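Local structure of DNA repair protein PprA (Deinococcus deserti, 6MC8) at residues R74-H77 and D78-L82; L288-L291 and Q292-T296. The protein binds DNA, forms filaments and takes part in DNA damage repair after irradiation and probably in genome segregation. The protein carries 2 engineered substitutions. All coordinates share one frame; numbering follows the deposited sequence.

Contact 1: residues R74-H77 and D78-L82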
ATOM      1  N   ARG A  74      13.870  19.684   0.474  1.00 21.72           N
ATOM      2  CA  ARG A  74      13.483  18.382  -0.056  1.00 18.37           C
ATOM      3  C   ARG A  74      14.003  18.184  -1.472  1.00 23.56           C
ATOM      4  O   ARG A  74      14.322  17.059  -1.867  1.00 28.62           O
ATOM      5  CB  ARG A  74      11.965  18.228  -0.006  1.00 20.45           C
ATOM      6  CG  ARG A  74      11.411  18.060   1.393  1.00 22.84           C
ATOM      7  CD  ARG A  74       9.900  18.079   1.402  1.00 22.43           C
ATOM      8  NE  ARG A  74       9.377  17.962   2.755  1.00 27.27           N
ATOM      9  CZ  ARG A  74       8.100  18.114   3.082  1.00 30.94           C
ATOM     10  NH1 ARG A  74       7.207  18.418   2.155  1.00 32.63           N
ATOM     11  NH2 ARG A  74       7.723  17.991   4.344  1.00 29.08           N
ATOM     12  N   LEU A  75      14.102  19.262  -2.250  1.00 16.48           N
ATOM     13  CA  LEU A  75      14.678  19.150  -3.584  1.00 18.51           C
ATOM     14  C   LEU A  75      16.185  18.944  -3.508  1.00 21.35           C
ATOM     15  O   LEU A  75      16.769  18.250  -4.347  1.00 21.08           O
ATOM     16  CB  LEU A  75      14.331  20.386  -4.414  1.00 16.59           C
ATOM     17  CG  LEU A  75      14.786  20.378  -5.875  1.00 19.65           C
ATOM     18  CD1 LEU A  75      14.185  19.196  -6.610  1.00 20.63           C
ATOM     19  CD2 LEU A  75      14.422  21.668  -6.568  1.00 13.73           C
ATOM     20  N   ALA A  76      16.827  19.519  -2.491  1.00 19.77           N
ATOM     21  CA  ALA A  76      18.258  19.312  -2.312  1.00 17.46           C
ATOM     22  C   ALA A  76      18.562  17.892  -1.852  1.00 21.45           C
ATOM     23  O   ALA A  76      19.582  17.318  -2.238  1.00 21.70           O
ATOM     24  CB  ALA A  76      18.817  20.334  -1.326  1.00 18.00           C
ATOM     25  N   HIS A  77      17.684  17.304  -1.036  1.00 18.32           N
ATOM     26  CA  HIS A  77      17.909  15.933  -0.592  1.00 23.66           C
ATOM     27  C   HIS A  77      17.607  14.921  -1.686  1.00 21.90           C
ATOM     28  O   HIS A  77      18.117  13.796  -1.646  1.00 25.44           O
ATOM     29  CB  HIS A  77      17.094  15.619   0.659  1.00 21.20           C
ATOM     30  CG  HIS A  77      17.736  16.079   1.924  1.00 22.82           C
ATOM     31  ND1 HIS A  77      18.864  15.476   2.433  1.00 21.51           N
ATOM     32  CD2 HIS A  77      17.404  17.054   2.799  1.00 23.77           C
ATOM     33  CE1 HIS A  77      19.208  16.072   3.557  1.00 20.21           C
ATOM     34  NE2 HIS A  77      18.337  17.031   3.803  1.00 22.95           N
ATOM     35  N   ASP A  78      16.787  15.295  -2.670  1.00 19.94           N
ATOM     36  CA  ASP A  78      16.582  14.428  -3.825  1.00 21.65           C
ATOM     37  C   ASP A  78      17.843  14.339  -4.667  1.00 23.44           C
ATOM     38  O   ASP A  78      18.057  13.357  -5.382  1.00 30.38           O
ATOM     39  CB  ASP A  78      15.424  14.940  -4.679  1.00 19.06           C
ATOM     40  CG  ASP A  78      14.086  14.764  -4.018  1.00 24.01           C
ATOM     41  OD1 ASP A  78      13.926  13.814  -3.233  1.00 22.98           O
ATOM     42  OD2 ASP A  78      13.189  15.580  -4.285  1.00 30.17           O
ATOM     43  N   ARG A  79      18.694  15.353  -4.581  1.00 18.62           N
ATOM     44  CA  ARG A  79      19.865  15.454  -5.427  1.00 20.13           C
ATOM     45  C   ARG A  79      21.155  15.133  -4.689  1.00 21.48           C
ATOM     46  O   ARG A  79      22.093  14.619  -5.302  1.00 21.97           O
ATOM     47  CB  ARG A  79      19.906  16.851  -6.033  1.00 19.36           C
ATOM     48  CG  ARG A  79      18.749  17.058  -6.971  1.00 18.78           C
ATOM     49  CD  ARG A  79      18.665  18.460  -7.458  1.00 19.84           C
ATOM     50  NE  ARG A  79      17.625  18.613  -8.462  1.00 18.69           N
ATOM     51  CZ  ARG A  79      17.355  19.750  -9.085  1.00 18.52           C
ATOM     52  NH1 ARG A  79      18.055  20.837  -8.808  1.00 14.21           N
ATOM     53  NH2 ARG A  79      16.394  19.796  -9.988  1.00 20.60           N
ATOM     54  N   TRP A  80      21.207  15.407  -3.386  1.00 17.05           N
ATOM     55  CA  TRP A  80      22.339  14.978  -2.573  1.00 21.06           C
ATOM     56  C   TRP A  80      22.437  13.460  -2.500  1.00 19.84           C
ATOM     57  O   TRP A  80      23.543  12.914  -2.451  1.00 19.45           O
ATOM     58  CB  TRP A  80      22.216  15.584  -1.180  1.00 18.64           C
ATOM     59  CG  TRP A  80      22.538  17.036  -1.133  1.00 18.12           C
ATOM     60  CD1 TRP A  80      23.292  17.733  -2.020  1.00 17.86           C
ATOM     61  CD2 TRP A  80      22.044  17.990  -0.191  1.00 21.48           C
ATOM     62  NE1 TRP A  80      23.344  19.053  -1.663  1.00 20.24           N
ATOM     63  CE2 TRP A  80      22.577  19.238  -0.546  1.00 20.93           C
ATOM     64  CE3 TRP A  80      21.214  17.904   0.929  1.00 18.76           C
ATOM     65  CZ2 TRP A  80      22.313  20.393   0.180  1.00 18.46           C
ATOM     66  CZ3 TRP A  80      20.953  19.050   1.644  1.00 19.37           C
ATOM     67  CH2 TRP A  80      21.499  20.278   1.269  1.00 14.85           C
ATOM     68  N   GLY A  81      21.297  12.769  -2.515  1.00 20.31           N
ATOM     69  CA  GLY A  81      21.254  11.324  -2.607  1.00 22.08           C
ATOM     70  C   GLY A  81      21.799  10.601  -1.396  1.00 22.95           C
ATOM     71  O   GLY A  81      22.560   9.641  -1.526  1.00 24.56           O
ATOM     72  N   LEU A  82      21.419  11.056  -0.213  1.00 22.70           N
ATOM     73  CA  LEU A  82      21.955  10.506   1.018  1.00 25.21           C
ATOM     74  C   LEU A  82      21.214   9.259   1.470  1.00 29.14           C
ATOM     75  O   LEU A  82      21.657   8.601   2.413  1.00 34.50           O
ATOM     76  CB  LEU A  82      21.917  11.569   2.116  1.00 21.44           C
ATOM     77  CG  LEU A  82      22.667  12.853   1.759  1.00 24.83           C
ATOM     78  CD1 LEU A  82      22.550  13.886   2.862  1.00 24.16           C
ATOM     79  CD2 LEU A  82      24.118  12.588   1.412  1.00 22.40           C
TER
HETATM   80  O   HOH W   1      13.753  14.404  -0.819  1.00 22.14           O
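A76 lies under the indole of W80 one turn further along the helix, its CB 3.7 Å from the centroid of the six-membered ring and almost on the ring normal, a close CH-pi contact that a methyl group is small enough to make. The indole then turns its edge to H77: CE3 stands over one face of the imidazole, the planes at 88° in a T-shaped pair, while L82 CD1 reaches the imidazole edge at ND1. With CG anti to its carbonyl carbon (chi1 -74°), W80 is swung back over the preceding turn, where A76 O also lies against its face. That carbonyl takes two bonds, a straight one from W80 N (2.8 Å) and another from R79 N, which comes from above the carbonyl plane. With an alanine at W80, A76 CB would probably lose the ring above it, H77 the neighbour on that face, and T45 OG1 its NE1 partner. L75 CD1 lies over one face of the R79 guanidinium, 4.0 Å from NE, and NH1 of that group bonds to A46 O. The buried D78 carboxylate pairs with R265 through OD2; beside it a water donates to R74 O (2.9 Å). The solvent side is R74, whose NE reaches H89 O. G81, at positive phi (67°), turns the chain away: a helix C terminus ended by a glycine in the left-handed conformation.

Contact 2: residues L288-L291 and Q292-T296; sequences LDEL and QKAAT
L288 holds CG anti to its backbone N (chi1 179°), and Q292 holds its own anti to the carbonyl carbon (chi1 -74°) with the chain extended beyond it, so the leucine branch and the amide meet one turn apart. L288 CD1 touches Q292 NE2 at 3.6 Å, and CD of the same amide at 3.8 Å. Glutamine suits this place because its methylene chain runs past L288 O, CG at 3.4 Å, while its amide is used at both ends, OE1 accepting from R196 and NE2 donating to V259 O. R196 also forms a salt bridge with D289 OD1, which ties two successive turns to one arginine. On the more exposed flank K293 bends at chi3 (-76°), laying CE 3.5 Å from D289 O; its NZ stays 4.8 Å from E290 OE1, too far for a salt bridge. A294 CB points back to the preceding turn, 3.3 Å from E290 O. The backbone bonds follow the regular i to i+4 pattern, and T296 OG1 adds a second donor to Q292 O at 2.9 Å, alongside T296 N, as threonines in helices often do. The chemistry thus gives D289 and Q292 a shared arginine, while K293 has acids nearby but its amine is in contact with neither; its attraction to E290, which also has a long, weak ion pair with R297, is probably weak at most.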
ATOM      1  N   LEU A 288      20.482  14.341 -13.819  1.00 24.05           N
ATOM      2  CA  LEU A 288      21.648  13.951 -13.032  1.00 24.68           C
ATOM      3  C   LEU A 288      22.948  14.238 -13.772  1.00 26.78           C
ATOM      4  O   LEU A 288      23.927  14.682 -13.163  1.00 27.67           O
ATOM      5  CB  LEU A 288      21.568  12.471 -12.657  1.00 22.08           C
ATOM      6  CG  LEU A 288      22.753  11.931 -11.855  1.00 20.59           C
ATOM      7  CD1 LEU A 288      22.881  12.645 -10.532  1.00 18.61           C
ATOM      8  CD2 LEU A 288      22.650  10.443 -11.653  1.00 26.39           C
ATOM      9  N   ASP A 289      22.975  13.997 -15.084  1.00 31.89           N
ATOM     10  CA  ASP A 289      24.194  14.227 -15.853  1.00 28.16           C
ATOM     11  C   ASP A 289      24.507  15.711 -15.956  1.00 26.41           C
ATOM     12  O   ASP A 289      25.673  16.112 -15.916  1.00 31.23           O
ATOM     13  CB  ASP A 289      24.077  13.608 -17.247  1.00 27.99           C
ATOM     14  CG  ASP A 289      24.111  12.095 -17.219  1.00 37.14           C
ATOM     15  OD1 ASP A 289      24.667  11.530 -16.260  1.00 34.45           O
ATOM     16  OD2 ASP A 289      23.601  11.472 -18.170  1.00 36.67           O
ATOM     17  N   GLU A 290      23.474  16.546 -16.062  1.00 25.91           N
ATOM     18  CA  GLU A 290      23.710  17.979 -16.177  1.00 32.08           C
ATOM     19  C   GLU A 290      24.093  18.597 -14.838  1.00 26.97           C
ATOM     20  O   GLU A 290      24.966  19.470 -14.784  1.00 29.71           O
ATOM     21  CB  GLU A 290      22.485  18.671 -16.779  1.00 24.63           C
ATOM     22  CG  GLU A 290      22.615  20.184 -16.869  1.00 32.23           C
ATOM     23  CD  GLU A 290      23.798  20.642 -17.716  1.00 46.06           C
ATOM     24  OE1 GLU A 290      24.136  19.978 -18.718  1.00 48.66           O
ATOM     25  OE2 GLU A 290      24.419  21.659 -17.347  1.00 44.80           O
ATOM     26  N   LEU A 291      23.472  18.143 -13.745  1.00 22.01           N
ATOM     27  CA  LEU A 291      23.793  18.678 -12.426  1.00 21.08           C
ATOM     28  C   LEU A 291      25.205  18.315 -11.994  1.00 28.95           C
ATOM     29  O   LEU A 291      25.869  19.095 -11.307  1.00 27.34           O
ATOM     30  CB  LEU A 291      22.785  18.185 -11.396  1.00 21.02           C
ATOM     31  CG  LEU A 291      21.411  18.836 -11.406  1.00 22.63           C
ATOM     32  CD1 LEU A 291      20.496  18.004 -10.564  1.00 19.69           C
ATOM     33  CD2 LEU A 291      21.493  20.239 -10.862  1.00 20.39           C
ATOM     34  N   GLN A 292      25.687  17.144 -12.401  1.00 28.37           N
ATOM     35  CA  GLN A 292      27.053  16.763 -12.071  1.00 25.57           C
ATOM     36  C   GLN A 292      28.062  17.474 -12.966  1.00 25.16           C
ATOM     37  O   GLN A 292      29.174  17.778 -12.525  1.00 25.07           O
ATOM     38  CB  GLN A 292      27.207  15.247 -12.155  1.00 18.24           C
ATOM     39  CG  GLN A 292      26.565  14.522 -10.993  1.00 21.46           C
ATOM     40  CD  GLN A 292      26.665  13.017 -11.098  1.00 20.03           C
ATOM     41  OE1 GLN A 292      27.009  12.473 -12.141  1.00 24.63           O
ATOM     42  NE2 GLN A 292      26.406  12.339  -9.997  1.00 17.85           N
ATOM     43  N   LYS A 293      27.699  17.750 -14.219  1.00 26.28           N
ATOM     44  CA  LYS A 293      28.604  18.501 -15.080  1.00 28.34           C
ATOM     45  C   LYS A 293      28.612  19.979 -14.720  1.00 31.73           C
ATOM     46  O   LYS A 293      29.645  20.643 -14.841  1.00 36.95           O
ATOM     47  CB  LYS A 293      28.248  18.300 -16.553  1.00 25.52           C
ATOM     48  CG  LYS A 293      28.645  16.938 -17.089  1.00 32.41           C
ATOM     49  CD  LYS A 293      28.524  16.849 -18.599  1.00 36.47           C
ATOM     50  CE  LYS A 293      27.088  16.713 -19.048  1.00 40.55           C
ATOM     51  NZ  LYS A 293      26.993  16.510 -20.517  1.00 49.98           N
ATOM     52  N   ALA A 294      27.474  20.511 -14.267  1.00 31.62           N
ATOM     53  CA  ALA A 294      27.454  21.887 -13.783  1.00 28.56           C
ATOM     54  C   ALA A 294      28.169  22.003 -12.446  1.00 28.18           C
ATOM     55  O   ALA A 294      28.684  23.071 -12.099  1.00 33.44           O
ATOM     56  CB  ALA A 294      26.020  22.394 -13.666  1.00 20.14           C
ATOM     57  N   ALA A 295      28.198  20.912 -11.679  1.00 27.72           N
ATOM     58  CA  ALA A 295      28.978  20.881 -10.450  1.00 23.50           C
ATOM     59  C   ALA A 295      30.465  20.956 -10.746  1.00 24.54           C
ATOM     60  O   ALA A 295      31.204  21.640 -10.036  1.00 28.13           O
ATOM     61  CB  ALA A 295      28.670  19.614  -9.661  1.00 26.68           C
ATOM     62  N   THR A 296      30.907  20.270 -11.800  1.00 25.28           N
ATOM     63  CA  THR A 296      32.321  20.241 -12.153  1.00 27.20           C
ATOM     64  C   THR A 296      32.820  21.622 -12.566  1.00 27.03           C
ATOM     65  O   THR A 296      33.947  22.003 -12.238  1.00 24.49           O
ATOM     66  CB  THR A 296      32.544  19.205 -13.259  1.00 31.86           C
ATOM     67  OG1 THR A 296      32.090  17.929 -12.799  1.00 33.17           O
ATOM     68  CG2 THR A 296      34.004  19.080 -13.624  1.00 26.98           C
TER

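In the fold
From the N terminus the chain runs through helices 35-43 and 52-57 before it enters helix 62-80, whose C-terminal end forms contact 1; G81 then releases it towards strand 89-95 of the three-stranded sheet. Contact 2 comes much later, within the long C-terminal helix 274-304, after both sheets have been built. Each contact is local and closes only a helical turn, so the two follow in series and neither nests in nor crosses the other. In space their centres are about 14 Å apart, and they touch where R79 NE packs 3.6 Å from L291 CD1. The segment just before strand 261-267 joins them further: S260 bonds to the end of helix 62-80, and V259 meets helix 274-304.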